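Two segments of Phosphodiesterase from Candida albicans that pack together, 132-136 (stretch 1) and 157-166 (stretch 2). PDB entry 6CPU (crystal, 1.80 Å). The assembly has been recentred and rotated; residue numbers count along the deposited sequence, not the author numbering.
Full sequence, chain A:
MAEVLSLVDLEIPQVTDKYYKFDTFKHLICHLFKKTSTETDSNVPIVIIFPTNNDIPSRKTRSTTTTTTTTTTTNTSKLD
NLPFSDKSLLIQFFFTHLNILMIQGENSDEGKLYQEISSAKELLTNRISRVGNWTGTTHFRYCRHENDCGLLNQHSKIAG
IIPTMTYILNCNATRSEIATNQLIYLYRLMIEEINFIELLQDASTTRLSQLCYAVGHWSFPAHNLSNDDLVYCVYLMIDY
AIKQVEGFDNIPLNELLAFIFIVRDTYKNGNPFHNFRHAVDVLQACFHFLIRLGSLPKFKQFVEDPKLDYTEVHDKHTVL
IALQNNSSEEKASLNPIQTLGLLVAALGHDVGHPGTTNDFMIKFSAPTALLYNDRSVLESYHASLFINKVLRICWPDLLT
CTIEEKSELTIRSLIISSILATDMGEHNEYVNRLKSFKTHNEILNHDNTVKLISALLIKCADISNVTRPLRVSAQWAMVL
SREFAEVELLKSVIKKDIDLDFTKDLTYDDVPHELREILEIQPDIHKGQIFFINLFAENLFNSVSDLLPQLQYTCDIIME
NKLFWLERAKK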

# COMPACT_ATOMS: atom_id res chain seq x y z
N GLY A 132 17.70 -0.07 -5.99
CA GLY A 132 18.66 0.99 -6.30
C GLY A 132 18.17 1.91 -7.41
O GLY A 132 18.39 3.13 -7.34
N ASN A 133 17.53 1.35 -8.43
CA ASN A 133 16.98 2.14 -9.54
C ASN A 133 15.93 3.12 -8.99
O ASN A 133 15.99 4.32 -9.27
CB ASN A 133 16.28 1.28 -10.59
CG ASN A 133 17.20 0.33 -11.35
OD1 ASN A 133 18.38 0.59 -11.59
ND2 ASN A 133 16.61 -0.78 -11.80
N TRP A 134 14.96 2.58 -8.24
CA TRP A 134 13.83 3.39 -7.76
C TRP A 134 14.30 4.53 -6.87
O TRP A 134 13.79 5.64 -6.97
CB TRP A 134 12.83 2.55 -6.97
CG TRP A 134 12.20 1.44 -7.74
CD1 TRP A 134 11.86 1.44 -9.06
CD2 TRP A 134 11.77 0.20 -7.20
NE1 TRP A 134 11.27 0.22 -9.39
CE2 TRP A 134 11.21 -0.55 -8.26
CE3 TRP A 134 11.84 -0.36 -5.93
CZ2 TRP A 134 10.69 -1.82 -8.07
CZ3 TRP A 134 11.34 -1.65 -5.75
CH2 TRP A 134 10.78 -2.36 -6.82
N THR A 135 15.27 4.23 -5.99
CA THR A 135 15.71 5.20 -4.99
C THR A 135 16.82 6.13 -5.51
O THR A 135 17.20 7.07 -4.81
CB THR A 135 16.27 4.49 -3.74
OG1 THR A 135 17.31 3.60 -4.15
CG2 THR A 135 15.19 3.73 -3.01
N GLY A 136 17.36 5.86 -6.70
CA GLY A 136 18.43 6.69 -7.27
C GLY A 136 19.76 6.56 -6.55
O GLY A 136 20.57 7.50 -6.54
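Stretch 2 157-166: KIAGIIPTMT

Stretch 2 (157-166) lies against the C-terminal end of the helix that finishes in stretch 1, where G136, at positive phi, closes a Schellman motif. It opens with a type II turn, K157 to G160, closed by G160 N to K157 O (3.2 Å); the backbones of I158 and I162 pair across the loop in both directions. It then runs extended through P163 and T164 into a new helix at M165. The CA atoms of W134 and T164 are the nearest pair, 4.3 Å apart. Just beyond, M165 N donates a nearly straight hydrogen bond to W134 O (3.0 Å), and a water donates to the same carbonyl oxygen while accepting from T166 N. I158 and I162, both m,t, point toward stretch 1 and place their CD1 atoms near N133: I158 CD1 is 3.8 Å from N133 CB, I162 CD1 4.0 Å from N133 ND2. N133 (chi1 m) also points toward stretch 2, its ND2 hydrogen-bonded elsewhere in the structure. W134, chi1 m, presents its ring edge to P163 O (CD1 to O, 3.4 Å), which has no polar partner. T164 adopts p, which lets OG1 cap the following helix while CG2 rests 3.5 Å from N133 O. M165, m,t,p, passes W134 O (CG to O, 3.3 Å) and sets SD 4.0 Å from T135 CA and 4.1 Å from T135 CG2.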

# COMPACT_ATOMS: atom_id res chain seq x y z
N LYS A 157 13.17 8.52 -17.12
CA LYS A 157 13.19 7.09 -16.83
C LYS A 157 14.53 6.48 -17.21
O LYS A 157 15.16 6.90 -18.17
CB LYS A 157 12.11 6.39 -17.65
CG LYS A 157 10.69 6.80 -17.34
CD LYS A 157 9.76 6.05 -18.27
CE LYS A 157 8.34 6.55 -18.12
NZ LYS A 157 7.44 5.89 -19.10
N ILE A 158 14.93 5.46 -16.45
CA ILE A 158 16.19 4.76 -16.71
C ILE A 158 16.03 3.89 -17.95
O ILE A 158 15.12 3.05 -18.02
CB ILE A 158 16.63 3.94 -15.48
CG1 ILE A 158 16.84 4.85 -14.28
CG2 ILE A 158 17.91 3.17 -15.77
CD1 ILE A 158 16.96 4.10 -12.97
N ALA A 159 16.90 4.11 -18.94
CA ALA A 159 16.82 3.47 -20.26
C ALA A 159 15.50 3.79 -20.99
O ALA A 159 15.04 3.02 -21.83
CB ALA A 159 17.02 1.97 -20.16
N GLY A 160 14.90 4.92 -20.66
CA GLY A 160 13.61 5.30 -21.19
C GLY A 160 12.46 4.43 -20.72
O GLY A 160 11.35 4.57 -21.22
N ILE A 161 12.71 3.54 -19.75
CA ILE A 161 11.71 2.53 -19.39
C ILE A 161 11.42 2.42 -17.89
O ILE A 161 10.27 2.21 -17.50
CB ILE A 161 12.19 1.17 -19.95
CG1 ILE A 161 12.02 1.15 -21.48
CG2 ILE A 161 11.44 0.00 -19.33
CD1 ILE A 161 12.76 0.01 -22.16
N ILE A 162 12.43 2.53 -17.05
CA ILE A 162 12.25 2.24 -15.65
C ILE A 162 11.99 3.51 -14.85
O ILE A 162 12.83 4.41 -14.86
CB ILE A 162 13.49 1.54 -15.05
CG1 ILE A 162 13.84 0.29 -15.85
CG2 ILE A 162 13.27 1.23 -13.58
CD1 ILE A 162 15.21 -0.27 -15.51
N PRO A 163 10.86 3.59 -14.14
CA PRO A 163 10.56 4.82 -13.43
C PRO A 163 11.31 4.92 -12.10
O PRO A 163 11.61 3.90 -11.46
CB PRO A 163 9.06 4.71 -13.17
CG PRO A 163 8.85 3.25 -12.99
CD PRO A 163 9.76 2.62 -14.02
N THR A 164 11.64 6.14 -11.71
CA THR A 164 12.24 6.40 -10.42
C THR A 164 11.26 7.17 -9.56
O THR A 164 10.27 7.72 -10.06
CB THR A 164 13.51 7.24 -10.55
OG1 THR A 164 13.15 8.54 -11.01
CG2 THR A 164 14.49 6.59 -11.48
N MET A 165 11.55 7.21 -8.27
CA MET A 165 10.69 7.94 -7.33
C MET A 165 10.56 9.41 -7.71
O MET A 165 9.44 9.96 -7.70
CB MET A 165 11.25 7.81 -5.91
CG MET A 165 11.04 6.42 -5.32
SD MET A 165 11.98 6.22 -3.80
CE MET A 165 11.03 7.24 -2.70
N THR A 166 11.68 10.05 -8.05
CA THR A 166 11.64 11.49 -8.41
C THR A 166 10.84 11.72 -9.69
O THR A 166 10.12 12.73 -9.80
CB THR A 166 13.03 12.14 -8.52
OG1 THR A 166 13.84 11.43 -9.46
CG2 THR A 166 13.70 12.18 -7.15
O HOH W 1 14.43 8.51 -7.16